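Local coordinates for GrpU microcompartment shell protein (Pectobacterium wasabiae, PDB 4OLP), which forms part of the bacterial microcompartment shell of a glycyl-radical propanediol system, probably as hexamers, and binds an iron-sulfur cluster, probably for electron transport, at the interface of chains A and B. Coordinates in Å, arbitrary orientation; residue numbers count along the deposited sequence, not the author numbering. Chains: chain A/B, GrpU microcompartment shell protein.

Contact 1: the interface of chains A and B. Residues chain A 48-49, 51-52, 55; chain B 4-6, 9-10, 13, 16-17, 39.
Two neighbouring BMC-domain subunits meet here, with helix 44-56 of chain A set against strands 3-7 and 36-42 and helix 11-19 of chain B. The packed part centres on A:Tyr48. Its CG lies anti to the carbonyl carbon (chi1 -67°), and the side chain lies among B:Leu17 and B:Met16 of helix 11-19 and B:Leu39 of strand 36-42. The CD2 methyl of B:Leu17 sits over the ring centre of A:Tyr48, 3.9 Å from its centroid. B:Leu39 crosses the same side chain at about a right angle, its CD1 3.7 Å from CB of A:Tyr48. The bent end of B:Met16 brings CE to CB of A:Ala51 and to the tyrosine ring. B:Ile6 meets A:Asp52 tip to tip through CG2.

At the polar end two donors of chain B grip carboxylate OD1 of A:Asp52. The hydroxyl OG1 of B:Thr13 comes in on its anti lone pair at 2.6 Å. The amide N of B:Thr10 meets OD1 of A:Asp52 nearly along the C-O axis, at 3.2 Å and almost straight (171° at H). A:Ser55 OG donates to a lone pair of A:Asp52 O, in the carbonyl plane. It also hydrogen-bonds OG1 of B:Thr10 at 2.8 Å, direction unsettled.

The A:Phe49 side is looser in polar terms, with apolar contact alone. The stem of B:Arg4 crosses it, with CG 3.5 Å from CB of A:Phe49. B:Arg4 CD lies over one ring face, offset towards the rim. The arginine bends at chi2 and chi3, and its guanidinium plane is turned 26° from the ring.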
# COMPACT_ATOMS: atom_id res chain seq x y z
N TYR A 48 17.06 -4.16 -10.74
CA TYR A 48 17.16 -4.45 -12.17
C TYR A 48 18.58 -4.41 -12.63
O TYR A 48 18.95 -5.16 -13.53
CB TYR A 48 16.31 -3.49 -12.98
CG TYR A 48 14.86 -3.69 -12.73
CD1 TYR A 48 14.27 -4.92 -13.01
CD2 TYR A 48 14.07 -2.70 -12.19
CE1 TYR A 48 12.93 -5.14 -12.76
CE2 TYR A 48 12.72 -2.91 -11.94
CZ TYR A 48 12.16 -4.13 -12.24
OH TYR A 48 10.83 -4.38 -12.00
N PHE A 49 19.38 -3.57 -12.00
CA PHE A 49 20.80 -3.55 -12.30
C PHE A 49 21.42 -4.90 -11.99
O PHE A 49 22.07 -5.50 -12.83
CB PHE A 49 21.53 -2.45 -11.55
CG PHE A 49 23.00 -2.40 -11.84
CD1 PHE A 49 23.47 -1.83 -13.02
CD2 PHE A 49 23.92 -2.92 -10.96
CE1 PHE A 49 24.84 -1.78 -13.30
CE2 PHE A 49 25.28 -2.87 -11.23
CZ PHE A 49 25.73 -2.31 -12.40
N ALA A 51 19.90 -7.76 -11.41
CA ALA A 51 19.25 -8.88 -12.16
C ALA A 51 19.83 -9.05 -13.66
O ALA A 51 19.99 -10.14 -14.30
CB ALA A 51 17.76 -8.59 -12.25
N ASP A 52 20.07 -7.89 -14.24
CA ASP A 52 20.68 -7.78 -15.58
C ASP A 52 22.07 -8.42 -15.57
O ASP A 52 22.47 -9.15 -16.49
CB ASP A 52 20.78 -6.31 -15.93
CG ASP A 52 21.65 -6.06 -17.14
OD1 ASP A 52 21.14 -6.26 -18.28
OD2 ASP A 52 22.81 -5.60 -16.96
N SER A 55 21.52 -12.08 -15.74
CA SER A 55 21.12 -12.51 -17.06
C SER A 55 22.34 -12.59 -17.97
O SER A 55 22.38 -13.40 -18.89
CB SER A 55 20.08 -11.57 -17.62
OG SER A 55 20.66 -10.37 -18.01
N ARG B 4 20.51 4.56 -10.97
CA ARG B 4 21.31 3.47 -11.50
C ARG B 4 21.18 3.41 -13.02
O ARG B 4 20.15 3.77 -13.60
CB ARG B 4 20.90 2.21 -10.78
CG ARG B 4 21.74 0.99 -11.01
CD ARG B 4 23.04 1.01 -10.20
NE ARG B 4 22.85 0.96 -8.75
CZ ARG B 4 23.86 0.79 -7.90
NH1 ARG B 4 25.09 0.61 -8.37
NH2 ARG B 4 23.64 0.77 -6.60
N ILE B 5 22.29 3.09 -13.68
CA ILE B 5 22.34 3.06 -15.14
C ILE B 5 22.78 1.70 -15.57
O ILE B 5 23.79 1.21 -15.10
CB ILE B 5 23.31 4.09 -15.72
CG1 ILE B 5 22.80 5.50 -15.44
CG2 ILE B 5 23.47 3.89 -17.22
CD1 ILE B 5 23.89 6.55 -15.49
N ILE B 6 22.01 1.08 -16.45
CA ILE B 6 22.34 -0.24 -16.95
C ILE B 6 22.93 -0.03 -18.32
O ILE B 6 22.23 0.41 -19.23
CB ILE B 6 21.10 -1.14 -17.02
CG1 ILE B 6 20.58 -1.42 -15.62
CG2 ILE B 6 21.41 -2.46 -17.74
CD1 ILE B 6 19.14 -1.88 -15.58
N PRO B 9 22.03 -3.35 -21.89
CA PRO B 9 21.16 -4.29 -21.23
C PRO B 9 20.88 -5.52 -22.08
O PRO B 9 20.88 -5.45 -23.29
CB PRO B 9 19.87 -3.50 -21.04
CG PRO B 9 19.90 -2.49 -22.11
CD PRO B 9 21.33 -2.10 -22.22
N THR B 10 20.66 -6.63 -21.40
CA THR B 10 20.28 -7.89 -22.01
C THR B 10 18.91 -7.76 -22.68
O THR B 10 18.17 -6.84 -22.38
CB THR B 10 20.26 -8.94 -20.87
OG1 THR B 10 21.59 -9.12 -20.35
CG2 THR B 10 19.69 -10.28 -21.30
N THR B 13 16.65 -8.41 -19.81
CA THR B 13 16.50 -7.23 -18.97
C THR B 13 15.40 -6.35 -19.56
O THR B 13 14.54 -5.83 -18.82
CB THR B 13 17.82 -6.46 -18.84
OG1 THR B 13 18.79 -7.28 -18.19
CG2 THR B 13 17.62 -5.17 -18.04
N MET B 16 12.00 -7.82 -18.87
CA MET B 16 11.56 -7.63 -17.48
C MET B 16 10.95 -6.25 -17.29
O MET B 16 9.93 -6.09 -16.61
CB MET B 16 12.73 -7.83 -16.50
CG MET B 16 12.97 -9.29 -16.17
SD MET B 16 14.53 -9.64 -15.30
CE MET B 16 14.25 -8.89 -13.70
N LEU B 17 11.59 -5.27 -17.89
CA LEU B 17 11.14 -3.89 -17.79
C LEU B 17 9.85 -3.68 -18.55
O LEU B 17 8.96 -3.01 -18.03
CB LEU B 17 12.22 -2.92 -18.26
CG LEU B 17 13.40 -2.83 -17.29
CD1 LEU B 17 14.55 -2.08 -17.94
CD2 LEU B 17 13.03 -2.16 -15.97
N LEU B 39 17.66 4.31 -14.40
CA LEU B 39 16.54 4.05 -13.54
C LEU B 39 16.71 4.96 -12.37
O LEU B 39 17.75 4.95 -11.73
CB LEU B 39 16.54 2.60 -13.07
CG LEU B 39 16.42 1.58 -14.20
CD1 LEU B 39 16.61 0.17 -13.67
CD2 LEU B 39 15.06 1.70 -14.87

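Contact 2: the interface of chains A and B. Residues chain A 43-45, 72; chain B 2-4, 39, 41, 73, 75.
This is a largely apolar seam between adjacent BMC-domain subunits. The end of strand 36-43 and the start of helix 44-56 in chain A pack against residues of strands 3-7, 36-42 and 74-80 and the N-terminal stretch of chain B. Polar atoms of the two chains do not pair here, so shape and van der Waals contact carry the patch.

Proline packing comes first. A:Pro45 lies in the first turn of helix 44-56 and hides 70 Å² against chain B. Its ring carbons face different partners. CB of A:Pro45 rests on CB of B:Arg4 at 3.6 Å, and near CB of B:Leu39. CG of A:Pro45 faces the backbone carbonyl O of B:Lys2 at 3.4 Å. CD of A:Pro45 turns to CG of B:Met41 at 3.8 Å. The proline is thus wedged between the N-terminal segment and strand 36-42 of chain B.

Thioether packing is the second kind. B:Met41 crosses A:Pro45 at about a right angle. Its CG lies anti to the carbonyl carbon (chi1 -80°), and the chain bends at its end (chi3 -54°). The bend carries CE of B:Met41 to CB of A:Pro43 at 4.0 Å. The sulfur SD of B:Met41 lies 4.0 Å from CG1 of A:Val44, and the two side chains cross obliquely. The same sulfur passes the backbone of A:His72 at van der Waals distance.

The third kind is a methyl-to-threonine contact. A:Val44 and B:Thr75 reach towards each other tip to tip. CG2 of A:Val44 meets both branches of the threonine, with the methyl CG2 of B:Thr75 at 3.8 Å and the hydroxyl OG1 of B:Thr75 at 3.3 Å.

The site joins the strand-to-helix turn of one subunit to the next and so probably supports the six-subunit assembly.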
# COMPACT_ATOMS: atom_id res chain seq x y z
N PRO A 43 16.49 -1.60 -3.38
CA PRO A 43 15.69 -0.59 -4.10
C PRO A 43 15.55 -0.99 -5.57
O PRO A 43 16.37 -1.76 -6.08
CB PRO A 43 16.51 0.70 -3.95
CG PRO A 43 17.57 0.41 -2.94
CD PRO A 43 17.79 -1.07 -2.95
N VAL A 44 14.55 -0.46 -6.27
CA VAL A 44 14.25 -1.05 -7.59
C VAL A 44 15.32 -0.76 -8.64
O VAL A 44 15.62 -1.63 -9.45
CB VAL A 44 12.80 -0.79 -8.13
CG1 VAL A 44 11.87 -0.30 -7.02
CG2 VAL A 44 12.78 0.14 -9.34
N PRO A 45 15.93 0.43 -8.62
CA PRO A 45 17.04 0.56 -9.59
C PRO A 45 18.13 -0.52 -9.42
O PRO A 45 18.57 -1.12 -10.42
CB PRO A 45 17.58 1.95 -9.30
CG PRO A 45 16.38 2.70 -8.79
CD PRO A 45 15.64 1.71 -7.95
N HIS A 72 9.68 1.86 -4.06
CA HIS A 72 9.80 0.95 -2.94
C HIS A 72 11.11 0.15 -2.97
O HIS A 72 11.90 0.19 -3.91
CB HIS A 72 8.59 0.00 -2.92
CG HIS A 72 7.39 0.57 -2.22
ND1 HIS A 72 6.81 -0.04 -1.13
CD2 HIS A 72 6.67 1.69 -2.45
CE1 HIS A 72 5.78 0.68 -0.72
NE2 HIS A 72 5.67 1.74 -1.50
N LYS B 2 17.47 7.44 -5.39
CA LYS B 2 18.53 6.44 -5.69
C LYS B 2 18.50 6.11 -7.18
O LYS B 2 17.46 5.73 -7.70
CB LYS B 2 18.38 5.18 -4.83
CG LYS B 2 19.55 4.17 -5.05
CD LYS B 2 20.83 4.51 -4.31
CE LYS B 2 22.02 3.69 -4.87
NZ LYS B 2 22.72 4.48 -5.93
N LYS B 3 19.65 6.25 -7.84
CA LYS B 3 19.74 6.11 -9.28
C LYS B 3 20.74 5.05 -9.76
O LYS B 3 21.69 4.70 -9.08
CB LYS B 3 20.08 7.46 -9.90
CG LYS B 3 21.52 7.88 -9.72
CD LYS B 3 21.78 9.32 -10.12
CE LYS B 3 23.24 9.65 -9.91
NZ LYS B 3 23.53 11.09 -10.12
N ARG B 4 20.51 4.56 -10.97
CA ARG B 4 21.31 3.47 -11.50
C ARG B 4 21.18 3.41 -13.02
O ARG B 4 20.15 3.77 -13.60
CB ARG B 4 20.90 2.21 -10.78
CG ARG B 4 21.74 0.99 -11.01
CD ARG B 4 23.04 1.01 -10.20
NE ARG B 4 22.85 0.96 -8.75
CZ ARG B 4 23.86 0.79 -7.90
NH1 ARG B 4 25.09 0.61 -8.37
NH2 ARG B 4 23.64 0.77 -6.60
N LEU B 39 17.66 4.31 -14.40
CA LEU B 39 16.54 4.05 -13.54
C LEU B 39 16.71 4.96 -12.37
O LEU B 39 17.75 4.95 -11.73
CB LEU B 39 16.54 2.60 -13.07
CG LEU B 39 16.42 1.58 -14.20
CD1 LEU B 39 16.61 0.17 -13.67
CD2 LEU B 39 15.06 1.70 -14.87
N MET B 41 14.41 6.75 -8.92
CA MET B 41 13.18 6.80 -8.13
C MET B 41 12.84 8.24 -7.78
O MET B 41 13.66 8.95 -7.21
CB MET B 41 13.30 5.93 -6.90
CG MET B 41 13.07 4.48 -7.25
SD MET B 41 12.77 3.43 -5.83
CE MET B 41 14.20 3.80 -4.82
N ILE B 73 6.37 7.85 -4.29
CA ILE B 73 7.68 7.84 -4.93
C ILE B 73 7.77 6.60 -5.84
O ILE B 73 7.76 5.48 -5.34
CB ILE B 73 8.80 7.83 -3.86
CG1 ILE B 73 8.64 9.01 -2.88
CG2 ILE B 73 10.18 7.88 -4.52
CD1 ILE B 73 8.79 8.64 -1.41
N THR B 75 9.17 4.87 -10.07
CA THR B 75 10.40 4.77 -10.88
C THR B 75 10.24 5.21 -12.33
O THR B 75 9.28 4.85 -13.00
CB THR B 75 10.94 3.33 -10.89
OG1 THR B 75 11.05 2.91 -9.54
CG2 THR B 75 12.32 3.25 -11.54

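Contact 1 and contact 2 are parts of one A-B interface, with the centres of their C-alpha atoms about 12 Å apart. They share B:Arg4 and B:Leu39. On chain A both draw on helix 44-56: contact 2 takes its first residues and contact 1 its later turns. On chain B strands 3-7 and 36-42 serve both. Contact 1 adds hydrogen bonds, whereas contact 2 relies on packing. The interface is not an exact two-fold: chains A and B contribute different surfaces. This is consistent with a closed ring of six, as the deposited assembly suggests.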